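Local coordinates for protein CAS6A (Thermus thermophilus, PDB 4C97) that probably acts as a Cas6-family endoribonuclease that cuts CRISPR RNA during processing for antiviral defence, at residues G136-V141 and R188-T193; H102-V107 and R125-T130; R120-R125 and L146-L151. The protein carries 1 engineered substitution. One frame throughout, in Å; residues are numbered along the deposited sequence.

Interaction 1 of 3, residues G136-V141 and R188-T193; sequences GVHYPV and RTEVDT
His-138, on the return strand 137-139 of the beta hairpin whose other strand is 129-134, meets Thr-193 and Glu-190 of the 188-193 loop. That loop joins antiparallel neighbours 176-186 and 194-197, and the contact ties the Cas6 hairpin to it mainly through one imidazole. The polar link is a hydrogen bond from ND1 of His-138 to OG1 of Thr-193, 2.8 Å long. Its N-H...O angle is 158°, and the hydroxyl lies almost in the ring plane, at the imidazole edge. OG1 of Thr-193 in turn donates to the carbonyl O of Val-191 at 2.9 Å, from above the carbonyl plane. The hydroxyl is thus gripped as acceptor and donor at once, which should fix its rotation. Apolar packing accompanies the bond: CB of His-138 rests 3.5 Å from CG2 of Thr-193, the methyl set anti to the backbone N by the same torsion that places OG1 beside it (chi1 -61°). The carboxylate is a looser neighbour. OE1 of Glu-190 stands near the imidazole plane 3.8 Å from CE1 of His-138, carboxylate and ring turned 70° apart, without a hydrogen bond. The carboxylate is steadied from its far oxygen, OE2, whose anti lone pair receives the hydroxyl of Thr-189; that hydroxyl is also bonded to Tyr-235. Phe-131 meets the imidazole ring, and Lys-230 touches both His-138 and Glu-190, placing the contact next to the loop before strand 238-241. The backbones themselves are linked through solvent: a single water donates to O of His-138 and to O of Asp-192, each at 3.1 Å.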
ATOM      1  N   GLY A 136      -8.776  20.017   4.359  1.00 28.22           N
ATOM      2  CA  GLY A 136      -8.084  20.638   3.251  1.00 32.12           C
ATOM      3  C   GLY A 136      -6.606  20.845   3.477  1.00 33.57           C
ATOM      4  O   GLY A 136      -5.973  21.605   2.743  1.00 47.18           O
ATOM      5  N   VAL A 137      -6.046  20.174   4.481  1.00 29.75           N
ATOM      6  CA  VAL A 137      -4.602  20.138   4.610  1.00 21.38           C
ATOM      7  C   VAL A 137      -4.157  18.691   4.773  1.00 22.85           C
ATOM      8  O   VAL A 137      -4.920  17.821   5.201  1.00 26.31           O
ATOM      9  CB  VAL A 137      -4.053  21.037   5.753  1.00 34.14           C
ATOM     10  CG1 VAL A 137      -4.719  22.417   5.725  1.00 37.04           C
ATOM     11  CG2 VAL A 137      -4.196  20.376   7.115  1.00 37.49           C
ATOM     12  N   HIS A 138      -2.919  18.448   4.396  1.00 17.57           N
ATOM     13  CA  HIS A 138      -2.322  17.141   4.596  1.00 15.36           C
ATOM     14  C   HIS A 138      -1.681  17.091   5.975  1.00 15.14           C
ATOM     15  O   HIS A 138      -1.082  18.053   6.420  1.00 19.70           O
ATOM     16  CB  HIS A 138      -1.304  16.876   3.507  1.00 16.60           C
ATOM     17  CG  HIS A 138      -1.929  16.586   2.177  1.00 19.27           C
ATOM     18  ND1 HIS A 138      -1.437  17.087   0.997  1.00 20.87           N
ATOM     19  CD2 HIS A 138      -3.000  15.822   1.856  1.00 25.04           C
ATOM     20  CE1 HIS A 138      -2.196  16.660  -0.003  1.00 19.35           C
ATOM     21  NE2 HIS A 138      -3.134  15.881   0.489  1.00 25.77           N
ATOM     22  N   TYR A 139      -1.822  15.939   6.632  1.00 11.12           N
ATOM     23  CA  TYR A 139      -1.402  15.752   8.032  1.00 12.50           C
ATOM     24  C   TYR A 139      -0.566  14.485   8.086  1.00 11.51           C
ATOM     25  O   TYR A 139      -1.015  13.421   7.614  1.00 11.02           O
ATOM     26  CB  TYR A 139      -2.640  15.600   8.905  1.00 10.99           C
ATOM     27  CG  TYR A 139      -2.420  15.353  10.388  1.00 10.79           C
ATOM     28  CD1 TYR A 139      -2.034  16.364  11.229  1.00 11.87           C
ATOM     29  CD2 TYR A 139      -2.691  14.117  10.947  1.00 10.46           C
ATOM     30  CE1 TYR A 139      -1.887  16.142  12.581  1.00 12.15           C
ATOM     31  CE2 TYR A 139      -2.571  13.899  12.316  1.00 10.42           C
ATOM     32  CZ  TYR A 139      -2.148  14.908  13.119  1.00 11.32           C
ATOM     33  OH  TYR A 139      -2.020  14.675  14.482  1.00 11.56           O
ATOM     34  N   PRO A 140       0.649  14.574   8.650  1.00  9.93           N
ATOM     35  CA  PRO A 140       1.615  13.497   8.490  1.00  9.52           C
ATOM     36  C   PRO A 140       1.747  12.590   9.702  1.00 11.60           C
ATOM     37  O   PRO A 140       2.635  11.755   9.682  1.00 14.05           O
ATOM     38  CB  PRO A 140       2.921  14.278   8.304  1.00 12.27           C
ATOM     39  CG  PRO A 140       2.765  15.377   9.304  1.00 11.18           C
ATOM     40  CD  PRO A 140       1.323  15.818   9.097  1.00 12.15           C
ATOM     41  N   VAL A 141       0.896  12.727  10.718  1.00  9.44           N
ATOM     42  CA  VAL A 141       1.063  11.907  11.928  1.00  9.22           C
ATOM     43  C   VAL A 141       0.261  10.605  11.823  1.00  9.64           C
ATOM     44  O   VAL A 141      -0.933  10.633  11.610  1.00  9.67           O
ATOM     45  CB  VAL A 141       0.624  12.659  13.186  1.00 11.50           C
ATOM     46  CG1 VAL A 141       0.883  11.818  14.459  1.00 13.11           C
ATOM     47  CG2 VAL A 141       1.333  13.976  13.264  1.00 10.96           C
ATOM     48  N   ARG A 188       7.221  15.688  -2.535  1.00 14.03           N
ATOM     49  CA  ARG A 188       7.674  16.712  -3.468  1.00 15.48           C
ATOM     50  C   ARG A 188       6.660  17.018  -4.571  1.00 15.79           C
ATOM     51  O   ARG A 188       6.752  18.065  -5.210  1.00 17.62           O
ATOM     52  CB  ARG A 188       9.046  16.344  -4.056  1.00 23.73           C
ATOM     53  CG  ARG A 188      10.233  16.376  -3.069  1.00 29.00           C
ATOM     54  CD  ARG A 188      10.651  17.792  -2.624  1.00 63.47           C
ATOM     55  NE  ARG A 188      11.947  17.806  -1.929  1.00 62.23           N
ATOM     56  CZ  ARG A 188      12.303  18.682  -0.988  1.00 66.67           C
ATOM     57  NH1 ARG A 188      11.466  19.630  -0.590  1.00 64.45           N
ATOM     58  NH2 ARG A 188      13.505  18.610  -0.428  1.00 69.06           N
ATOM     59  N   THR A 189       5.687  16.131  -4.795  1.00 14.75           N
ATOM     60  CA  THR A 189       4.634  16.403  -5.772  1.00 15.17           C
ATOM     61  C   THR A 189       3.539  17.292  -5.194  1.00 15.44           C
ATOM     62  O   THR A 189       2.675  17.762  -5.911  1.00 16.15           O
ATOM     63  CB  THR A 189       3.962  15.099  -6.253  1.00 14.22           C
ATOM     64  OG1 THR A 189       3.394  14.436  -5.130  1.00 15.80           O
ATOM     65  CG2 THR A 189       4.976  14.179  -6.907  1.00 16.86           C
ATOM     66  N   GLU A 190       3.587  17.522  -3.887  1.00 15.07           N
ATOM     67  CA  GLU A 190       2.513  18.212  -3.194  1.00 15.37           C
ATOM     68  C   GLU A 190       2.954  19.566  -2.698  1.00 18.55           C
ATOM     69  O   GLU A 190       4.150  19.876  -2.658  1.00 17.30           O
ATOM     70  CB  GLU A 190       2.029  17.367  -2.006  1.00 14.63           C
ATOM     71  CG  GLU A 190       1.627  15.976  -2.410  1.00 12.85           C
ATOM     72  CD  GLU A 190       0.600  15.977  -3.527  1.00 13.29           C
ATOM     73  OE1 GLU A 190      -0.442  16.642  -3.355  1.00 20.25           O
ATOM     74  OE2 GLU A 190       0.872  15.355  -4.577  1.00 16.06           O
ATOM     75  N   VAL A 191       1.960  20.375  -2.343  1.00 23.91           N
ATOM     76  CA  VAL A 191       2.170  21.679  -1.750  1.00 20.20           C
ATOM     77  C   VAL A 191       2.113  21.555  -0.232  1.00 21.84           C
ATOM     78  O   VAL A 191       1.135  21.048   0.310  1.00 23.64           O
ATOM     79  CB  VAL A 191       1.067  22.687  -2.185  1.00 23.79           C
ATOM     80  CG1 VAL A 191       1.350  24.080  -1.627  1.00 28.23           C
ATOM     81  CG2 VAL A 191       0.927  22.739  -3.721  1.00 26.40           C
ATOM     82  N   ASP A 192       3.162  22.032   0.428  1.00 21.18           N
ATOM     83  CA  ASP A 192       3.219  22.130   1.882  1.00 23.21           C
ATOM     84  C   ASP A 192       2.823  20.832   2.551  1.00 19.60           C
ATOM     85  O   ASP A 192       2.009  20.838   3.462  1.00 26.15           O
ATOM     86  CB  ASP A 192       2.293  23.241   2.416  1.00 37.86           C
ATOM     87  CG  ASP A 192       2.656  24.625   1.903  1.00 62.42           C
ATOM     88  OD1 ASP A 192       3.862  24.895   1.704  1.00 76.32           O
ATOM     89  OD2 ASP A 192       1.734  25.455   1.717  1.00 56.94           O
ATOM     90  N   THR A 193       3.373  19.719   2.078  1.00 15.98           N
ATOM     91  CA  THR A 193       3.015  18.411   2.586  1.00 14.33           C
ATOM     92  C   THR A 193       4.254  17.604   2.905  1.00 17.05           C
ATOM     93  O   THR A 193       5.165  17.519   2.095  1.00 15.27           O
ATOM     94  CB  THR A 193       2.185  17.644   1.547  1.00 13.52           C
ATOM     95  OG1 THR A 193       0.985  18.370   1.277  1.00 19.40           O
ATOM     96  CG2 THR A 193       1.829  16.235   2.026  1.00 12.83           C
TER
HETATM   97  O   HOH W   1       0.679  20.631   6.209  1.00 47.57           O

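Interaction 2 of 3, residues H102-V107 and R125-T130; sequences HPWAGV and RFASPT. With SO4 (sulfate ion), chain D.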
ATOM      1  N   HIS A 102      10.537 -10.908  -4.647  1.00 19.58           N
ATOM      2  CA  HIS A 102      10.986  -9.555  -4.348  1.00 19.06           C
ATOM      3  C   HIS A 102      10.237  -9.177  -3.075  1.00 18.05           C
ATOM      4  O   HIS A 102       9.090  -9.568  -2.911  1.00 17.45           O
ATOM      5  CB  HIS A 102      10.638  -8.599  -5.488  1.00 22.13           C
ATOM      6  CG  HIS A 102      11.185  -7.210  -5.309  1.00 16.84           C
ATOM      7  ND1 HIS A 102      10.582  -6.282  -4.500  1.00 18.63           N
ATOM      8  CD2 HIS A 102      12.268  -6.610  -5.851  1.00 17.70           C
ATOM      9  CE1 HIS A 102      11.290  -5.154  -4.532  1.00 18.24           C
ATOM     10  NE2 HIS A 102      12.305  -5.331  -5.347  1.00 19.61           N
ATOM     11  N   PRO A 103      10.882  -8.437  -2.163  1.00 18.26           N
ATOM     12  CA  PRO A 103      10.217  -8.124  -0.890  1.00 18.35           C
ATOM     13  C   PRO A 103       8.866  -7.427  -1.021  1.00 15.79           C
ATOM     14  O   PRO A 103       8.010  -7.578  -0.164  1.00 17.09           O
ATOM     15  CB  PRO A 103      11.226  -7.221  -0.182  1.00 21.10           C
ATOM     16  CG  PRO A 103      12.540  -7.640  -0.725  1.00 23.42           C
ATOM     17  CD  PRO A 103      12.286  -7.995  -2.170  1.00 17.27           C
ATOM     18  N   TRP A 104       8.678  -6.671  -2.095  1.00 13.55           N
ATOM     19  CA  TRP A 104       7.466  -5.901  -2.304  1.00 14.25           C
ATOM     20  C   TRP A 104       6.516  -6.489  -3.344  1.00 12.50           C
ATOM     21  O   TRP A 104       5.557  -5.841  -3.723  1.00 12.66           O
ATOM     22  CB  TRP A 104       7.835  -4.450  -2.626  1.00 15.67           C
ATOM     23  CG  TRP A 104       8.367  -3.759  -1.398  1.00 13.36           C
ATOM     24  CD1 TRP A 104       9.673  -3.555  -1.067  1.00 15.38           C
ATOM     25  CD2 TRP A 104       7.586  -3.218  -0.331  1.00 11.25           C
ATOM     26  NE1 TRP A 104       9.755  -2.907   0.145  1.00 14.35           N
ATOM     27  CE2 TRP A 104       8.490  -2.675   0.613  1.00 10.05           C
ATOM     28  CE3 TRP A 104       6.226  -3.124  -0.072  1.00 11.15           C
ATOM     29  CZ2 TRP A 104       8.063  -2.067   1.796  1.00 10.40           C
ATOM     30  CZ3 TRP A 104       5.804  -2.514   1.108  1.00 12.85           C
ATOM     31  CH2 TRP A 104       6.720  -1.981   2.008  1.00  9.45           C
ATOM     32  N   ALA A 105       6.782  -7.727  -3.766  1.00 12.95           N
ATOM     33  CA  ALA A 105       5.909  -8.445  -4.687  1.00 13.63           C
ATOM     34  C   ALA A 105       5.085  -9.475  -3.913  1.00 16.76           C
ATOM     35  O   ALA A 105       5.583 -10.100  -2.990  1.00 15.27           O
ATOM     36  CB  ALA A 105       6.735  -9.153  -5.727  1.00 18.03           C
ATOM     37  N   GLY A 106       3.843  -9.675  -4.303  1.00 15.45           N
ATOM     38  CA  GLY A 106       3.070 -10.765  -3.749  1.00 14.17           C
ATOM     39  C   GLY A 106       1.717 -10.893  -4.384  1.00 14.80           C
ATOM     40  O   GLY A 106       1.234  -9.961  -5.000  1.00 16.18           O
ATOM     41  N   VAL A 107       1.119 -12.073  -4.276  1.00 15.65           N
ATOM     42  CA  VAL A 107      -0.235 -12.298  -4.741  1.00 15.56           C
ATOM     43  C   VAL A 107      -0.915 -13.113  -3.664  1.00 17.28           C
ATOM     44  O   VAL A 107      -0.318 -14.055  -3.131  1.00 21.63           O
ATOM     45  CB  VAL A 107      -0.292 -13.074  -6.057  1.00 20.89           C
ATOM     46  CG1 VAL A 107      -1.724 -13.167  -6.539  1.00 20.75           C
ATOM     47  CG2 VAL A 107       0.565 -12.422  -7.094  1.00 20.92           C
ATOM     48  N   ARG A 125       5.539  -0.782   9.200  1.00  8.59           N
ATOM     49  CA  ARG A 125       6.632   0.011   8.673  0.50 10.92           C
ATOM     50  C   ARG A 125       6.111   0.847   7.524  1.00 11.59           C
ATOM     51  O   ARG A 125       5.520   0.336   6.558  1.00 10.00           O
ATOM     52  CB  ARG A 125       7.827  -0.826   8.212  0.50 16.64           C
ATOM     53  CG  ARG A 125       8.989   0.067   7.753  0.50 21.60           C
ATOM     54  CD  ARG A 125      10.305  -0.655   7.602  0.50 29.23           C
ATOM     55  NE  ARG A 125      10.422  -1.301   6.298  0.50 29.60           N
ATOM     56  CZ  ARG A 125      10.806  -0.686   5.181  0.50 25.88           C
ATOM     57  NH1 ARG A 125      11.118   0.603   5.181  0.50 28.46           N
ATOM     58  NH2 ARG A 125      10.880  -1.372   4.054  0.50 18.99           N
ATOM     59  N   PHE A 126       6.321   2.144   7.653  1.00  9.13           N
ATOM     60  CA  PHE A 126       5.945   3.117   6.644  1.00 10.28           C
ATOM     61  C   PHE A 126       7.199   3.388   5.844  1.00 11.02           C
ATOM     62  O   PHE A 126       8.160   4.001   6.329  1.00 10.21           O
ATOM     63  CB  PHE A 126       5.409   4.385   7.322  1.00  9.23           C
ATOM     64  CG  PHE A 126       4.167   4.138   8.148  1.00  8.17           C
ATOM     65  CD1 PHE A 126       2.915   4.177   7.564  1.00 10.45           C
ATOM     66  CD2 PHE A 126       4.255   3.799   9.497  1.00  9.47           C
ATOM     67  CE1 PHE A 126       1.785   3.938   8.303  1.00 10.50           C
ATOM     68  CE2 PHE A 126       3.132   3.562  10.224  1.00  9.25           C
ATOM     69  CZ  PHE A 126       1.894   3.611   9.638  1.00 10.74           C
ATOM     70  N   ALA A 127       7.179   2.882   4.613  1.00 11.94           N
ATOM     71  CA  ALA A 127       8.362   2.792   3.764  1.00 10.52           C
ATOM     72  C   ALA A 127       8.463   3.940   2.768  1.00 12.31           C
ATOM     73  O   ALA A 127       9.500   4.111   2.125  1.00 15.29           O
ATOM     74  CB  ALA A 127       8.387   1.452   3.023  1.00 15.09           C
ATOM     75  N   SER A 128       7.376   4.682   2.590  1.00 11.80           N
ATOM     76  CA  SER A 128       7.427   5.924   1.827  1.00  9.63           C
ATOM     77  C   SER A 128       6.585   6.936   2.584  1.00  9.55           C
ATOM     78  O   SER A 128       5.793   6.561   3.439  1.00  9.57           O
ATOM     79  CB  SER A 128       6.916   5.715   0.410  1.00 12.69           C
ATOM     80  OG  SER A 128       5.511   5.685   0.387  1.00 11.06           O
ATOM     81  N   PRO A 129       6.735   8.225   2.272  1.00 10.47           N
ATOM     82  CA  PRO A 129       6.058   9.215   3.122  1.00 13.14           C
ATOM     83  C   PRO A 129       4.545   9.013   3.157  1.00  9.37           C
ATOM     84  O   PRO A 129       3.914   8.842   2.118  1.00 10.18           O
ATOM     85  CB  PRO A 129       6.448  10.550   2.471  1.00 10.72           C
ATOM     86  CG  PRO A 129       7.773  10.254   1.817  1.00 12.11           C
ATOM     87  CD  PRO A 129       7.601   8.861   1.264  1.00 10.37           C
ATOM     88  N   THR A 130       3.990   9.013   4.362  1.00  8.99           N
ATOM     89  CA  THR A 130       2.597   8.673   4.598  1.00  8.87           C
ATOM     90  C   THR A 130       1.879   9.849   5.234  1.00  9.00           C
ATOM     91  O   THR A 130       2.369  10.440   6.211  1.00  9.00           O
ATOM     92  CB  THR A 130       2.515   7.429   5.503  1.00  8.54           C
ATOM     93  OG1 THR A 130       3.191   6.317   4.882  1.00  8.89           O
ATOM     94  CG2 THR A 130       1.087   7.053   5.781  1.00 10.51           C
TER
HETATM   95  S   SO4 D1241      12.448   0.001   0.917  1.00 44.75           S
HETATM   96  O1  SO4 D1241      11.358  -0.948   1.088  1.00 45.72           O
HETATM   97  O2  SO4 D1241      12.537   0.805   2.138  1.00 46.89           O
HETATM   98  O3  SO4 D1241      13.697  -0.722   0.721  1.00 50.52           O
HETATM   99  O4  SO4 D1241      12.264   0.915  -0.204  1.00 33.61           O
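Trp-104 reaches across to Arg-125 and Ala-127 with the NE1-CE2-CZ2 edge of its indole, and a sulfate ion fills the corner between tryptophan and arginine. Its CB is directed at the 125-130 segment, and CG lies beside the backbone N (chi1 -71°), which carries the indole toward Arg-125 and Ala-127. CD1 passes the sulfate at van der Waals range, and NE1 donates to sulfate O1 at 2.7 Å through a bent bond, 132° at the hydrogen. CE2 and CZ2 run on past the same oxygen. CZ2 has NH2 of Arg-125 at 3.7 Å, in the indole plane at the ring edge, while CB of Ala-127 approaches it obliquely, also at 3.7 Å. CH2 finishes the ring against that methyl, at 3.9 Å. The guanidinium is turned 71° from the indole, and in the conformer described, one of two modelled for this arginine, its NH2 donates to sulfate O1 at 3.0 Å; the bonds of NH1 and NH2 to O2 are weak. O1 is held by both side chains, and Arg-237 also binds the ion. The sulfate probably comes from the crystallisation liquor, but arginines gathered with an indole N-H are consistent with a site suited to an RNA phosphate. Trp-104 occupies a type I turn interrupting strand 91-109, its main-chain N bonded to ND1 of His-102, and its ring stacks on Trp-60 of strand 58-65, two strands away in the same sheet. Arg-125 and Ala-127 belong to strand 121-127 of the other sheet, so the contact spans the seam between the sheets.

Interaction 3 of 3, residues R120-R125 and L146-L151; sequences RDLALR and LVLESL. With SO4 (sulfate ion), chain D.
Leu-124 and Val-147 meet tip to tip: CD1 of the leucine lies 3.7 Å from CG1 of the valine. That same CD1 also brushes CD1 of Leu-151, one helical turn on, at 4.5 Å, so a single methyl faces the ridge made by Val-147 and Leu-151. A second, looser pair lies alongside, CD2 of Leu-122 with CD2 of Leu-148 at 4.3 Å. All five side chains are buried and purely apolar, and no hydrogen bond crosses. Val-147 turns CG1 to the strand by setting it anti to its backbone N (chi1 169°), whereas Leu-148 leaves the helix flank, but its extended side chain brings CD2 nearer the strand. Strand 121-125 and helix 146-151 run nearly perpendicular, at 87°, with axes 12.3 Å apart, a spacing bridged by side chains from both partners. Beyond this shell, the strand is held in its sheet by backbone bonds of Leu-122 and Leu-124 to Tyr-202 and Val-200 of strand 199-203. Helix 209-225 supports the contact through Leu-215 against Leu-122 and Leu-218 against Leu-151, while Phe-132 packs on Val-147. Helices 144-158 and 209-225 thus cover one face of an antiparallel sheet whose four main strands follow the order of a ferredoxin-like fold, the building block of Cas6 and related RAMP proteins.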
ATOM      1  N   ARG A 120      -3.278  -8.534  19.353  0.50 14.55           N
ATOM      2  CA  ARG A 120      -3.573  -7.183  19.827  0.50 16.78           C
ATOM      3  C   ARG A 120      -2.585  -6.155  19.311  0.50 14.25           C
ATOM      4  O   ARG A 120      -2.869  -4.963  19.338  0.50 12.87           O
ATOM      5  CB  ARG A 120      -3.563  -7.163  21.351  0.50 19.09           C
ATOM      6  CG  ARG A 120      -4.631  -8.021  21.949  0.50 25.77           C
ATOM      7  CD  ARG A 120      -4.661  -7.916  23.446  0.50 27.76           C
ATOM      8  NE  ARG A 120      -6.023  -8.116  23.933  0.50 39.25           N
ATOM      9  CZ  ARG A 120      -6.490  -9.229  24.486  0.50 39.82           C
ATOM     10  NH1 ARG A 120      -5.713 -10.294  24.658  0.50 49.51           N
ATOM     11  NH2 ARG A 120      -7.754  -9.268  24.882  0.50 27.36           N
ATOM     12  N   ASP A 121      -1.441  -6.622  18.822  1.00 12.17           N
ATOM     13  CA  ASP A 121      -0.376  -5.746  18.349  1.00 11.71           C
ATOM     14  C   ASP A 121      -0.273  -5.748  16.831  1.00 12.91           C
ATOM     15  O   ASP A 121      -0.469  -6.781  16.175  1.00 12.87           O
ATOM     16  CB  ASP A 121       0.979  -6.179  18.891  1.00 15.53           C
ATOM     17  CG  ASP A 121       1.077  -6.079  20.393  1.00 28.36           C
ATOM     18  OD1 ASP A 121       0.456  -5.170  20.978  1.00 23.87           O
ATOM     19  OD2 ASP A 121       1.784  -6.931  20.973  1.00 28.63           O
ATOM     20  N   LEU A 122       0.018  -4.587  16.262  1.00 10.45           N
ATOM     21  CA  LEU A 122       0.302  -4.495  14.836  1.00 11.77           C
ATOM     22  C   LEU A 122       1.457  -3.531  14.620  1.00 13.05           C
ATOM     23  O   LEU A 122       1.353  -2.329  14.913  1.00 10.11           O
ATOM     24  CB  LEU A 122      -0.932  -4.052  14.043  1.00  9.20           C
ATOM     25  CG  LEU A 122      -0.683  -3.808  12.538  1.00 10.96           C
ATOM     26  CD1 LEU A 122      -0.265  -5.087  11.829  1.00 20.26           C
ATOM     27  CD2 LEU A 122      -1.878  -3.172  11.902  1.00 10.38           C
ATOM     28  N   ALA A 123       2.576  -4.071  14.150  1.00 10.39           N
ATOM     29  CA  ALA A 123       3.741  -3.254  13.838  1.00 13.52           C
ATOM     30  C   ALA A 123       3.722  -2.955  12.356  1.00 13.80           C
ATOM     31  O   ALA A 123       3.758  -3.870  11.548  1.00 11.17           O
ATOM     32  CB  ALA A 123       5.014  -3.983  14.196  1.00 14.63           C
ATOM     33  N   LEU A 124       3.647  -1.678  12.016  1.00 10.03           N
ATOM     34  CA  LEU A 124       3.700  -1.258  10.629  1.00  8.39           C
ATOM     35  C   LEU A 124       4.963  -0.491  10.357  1.00 12.83           C
ATOM     36  O   LEU A 124       5.403   0.338  11.163  1.00 12.76           O
ATOM     37  CB  LEU A 124       2.509  -0.374  10.262  1.00 11.39           C
ATOM     38  CG  LEU A 124       1.154  -1.046  10.198  1.00 12.76           C
ATOM     39  CD1 LEU A 124       0.097  -0.013   9.874  1.00 11.63           C
ATOM     40  CD2 LEU A 124       1.166  -2.162   9.147  1.00 16.35           C
ATOM     41  N   ARG A 125       5.539  -0.782   9.200  1.00  8.59           N
ATOM     42  CA  ARG A 125       6.632   0.011   8.673  0.50 10.92           C
ATOM     43  C   ARG A 125       6.111   0.847   7.524  1.00 11.59           C
ATOM     44  O   ARG A 125       5.520   0.336   6.558  1.00 10.00           O
ATOM     45  CB  ARG A 125       7.827  -0.826   8.212  0.50 16.64           C
ATOM     46  CG  ARG A 125       8.989   0.067   7.753  0.50 21.60           C
ATOM     47  CD  ARG A 125      10.305  -0.655   7.602  0.50 29.23           C
ATOM     48  NE  ARG A 125      10.422  -1.301   6.298  0.50 29.60           N
ATOM     49  CZ  ARG A 125      10.806  -0.686   5.181  0.50 25.88           C
ATOM     50  NH1 ARG A 125      11.118   0.603   5.181  0.50 28.46           N
ATOM     51  NH2 ARG A 125      10.880  -1.372   4.054  0.50 18.99           N
ATOM     52  N   LEU A 146      -6.447   7.252  12.012  1.00 10.45           N
ATOM     53  CA  LEU A 146      -6.209   7.628  10.620  1.00 10.33           C
ATOM     54  C   LEU A 146      -5.714   6.437   9.778  1.00  9.67           C
ATOM     55  O   LEU A 146      -6.238   6.174   8.675  1.00 10.80           O
ATOM     56  CB  LEU A 146      -5.218   8.781  10.536  1.00 11.02           C
ATOM     57  CG  LEU A 146      -5.722  10.108  11.100  1.00 11.94           C
ATOM     58  CD1 LEU A 146      -4.672  11.172  11.042  1.00 13.48           C
ATOM     59  CD2 LEU A 146      -6.987  10.590  10.369  1.00 15.44           C
ATOM     60  N   VAL A 147      -4.678   5.774  10.291  1.00  9.59           N
ATOM     61  CA  VAL A 147      -4.073   4.625   9.637  1.00  9.23           C
ATOM     62  C   VAL A 147      -5.102   3.514   9.455  1.00  8.99           C
ATOM     63  O   VAL A 147      -5.328   2.980   8.305  1.00  9.08           O
ATOM     64  CB  VAL A 147      -2.852   4.113  10.478  1.00  9.46           C
ATOM     65  CG1 VAL A 147      -2.342   2.755   9.972  1.00  9.76           C
ATOM     66  CG2 VAL A 147      -1.755   5.135  10.456  1.00 10.07           C
ATOM     67  N   LEU A 148      -5.746   3.162  10.563  1.00  9.24           N
ATOM     68  CA  LEU A 148      -6.669   2.034  10.550  1.00 10.55           C
ATOM     69  C   LEU A 148      -7.943   2.348   9.780  1.00  9.54           C
ATOM     70  O   LEU A 148      -8.454   1.444   9.090  1.00 10.22           O
ATOM     71  CB  LEU A 148      -6.940   1.520  11.955  1.00  9.12           C
ATOM     72  CG  LEU A 148      -5.680   1.022  12.666  1.00  9.12           C
ATOM     73  CD1 LEU A 148      -6.099   0.538  14.036  1.00 11.93           C
ATOM     74  CD2 LEU A 148      -4.931  -0.094  11.930  1.00 11.92           C
ATOM     75  N   GLU A 149      -8.451   3.587   9.844  1.00  8.88           N
ATOM     76  CA  GLU A 149      -9.618   3.913   9.033  1.00 12.42           C
ATOM     77  C   GLU A 149      -9.254   3.852   7.552  1.00  9.54           C
ATOM     78  O   GLU A 149     -10.066   3.380   6.736  1.00 10.18           O
ATOM     79  CB  GLU A 149     -10.168   5.288   9.375  1.00 11.56           C
ATOM     80  CG  GLU A 149     -11.495   5.607   8.717  1.00 13.59           C
ATOM     81  CD  GLU A 149     -11.383   6.192   7.322  1.00 15.38           C
ATOM     82  OE1 GLU A 149     -10.291   6.653   6.921  1.00 14.50           O
ATOM     83  OE2 GLU A 149     -12.412   6.196   6.595  1.00 16.95           O
ATOM     84  N   SER A 150      -8.060   4.329   7.196  1.00  9.60           N
ATOM     85  CA  SER A 150      -7.645   4.248   5.792  1.00  9.01           C
ATOM     86  C   SER A 150      -7.653   2.823   5.293  1.00  9.61           C
ATOM     87  O   SER A 150      -8.221   2.525   4.227  1.00 11.76           O
ATOM     88  CB  SER A 150      -6.245   4.834   5.630  1.00  9.66           C
ATOM     89  OG  SER A 150      -5.863   4.789   4.283  1.00 15.88           O
ATOM     90  N   LEU A 151      -7.021   1.939   6.060  1.00  8.95           N
ATOM     91  CA  LEU A 151      -6.996   0.524   5.687  1.00  9.69           C
ATOM     92  C   LEU A 151      -8.392  -0.112   5.666  1.00 10.66           C
ATOM     93  O   LEU A 151      -8.761  -0.831   4.726  1.00 10.41           O
ATOM     94  CB  LEU A 151      -6.087  -0.234   6.645  1.00  8.47           C
ATOM     95  CG  LEU A 151      -4.607   0.125   6.490  1.00  8.59           C
ATOM     96  CD1 LEU A 151      -3.767  -0.372   7.687  1.00  9.52           C
ATOM     97  CD2 LEU A 151      -4.041  -0.393   5.153  1.00 10.69           C
TER
HETATM   98  S   SO4 D1241      12.448   0.001   0.917  1.00 44.75           S
HETATM   99  O1  SO4 D1241      11.358  -0.948   1.088  1.00 45.72           O
HETATM  100  O2  SO4 D1241      12.537   0.805   2.138  1.00 46.89           O
HETATM  101  O3  SO4 D1241      13.697  -0.722   0.721  1.00 50.52           O
HETATM  102  O4  SO4 D1241      12.264   0.915  -0.204  1.00 33.61           O

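Overall arrangement
Interaction 3 is the fully buried one, a helix laid on a sheet by hydrocarbon alone; interactions 1 and 2 are partly buried and mixed, interaction 1 through a direct hydrogen bond and interaction 2 through a shared sulfate. Interactions 2 and 3 share strand 121-127: Leu-122 and Leu-124 serve the helix-facing side, Arg-125 and Ala-127 the seam with the other sheet, and Phe-126 touches Val-147. The centre of interaction 1 lies about 18 Å from the centre of the chain, the farthest of the three, yet its hairpin continues from segment 125-130, and Tyr-139 packs on Leu-146. Chemistry differs accordingly: methyl packing under one sheet, anion binding at the seam near the chain's middle, a histidine-threonine bond and water at the periphery.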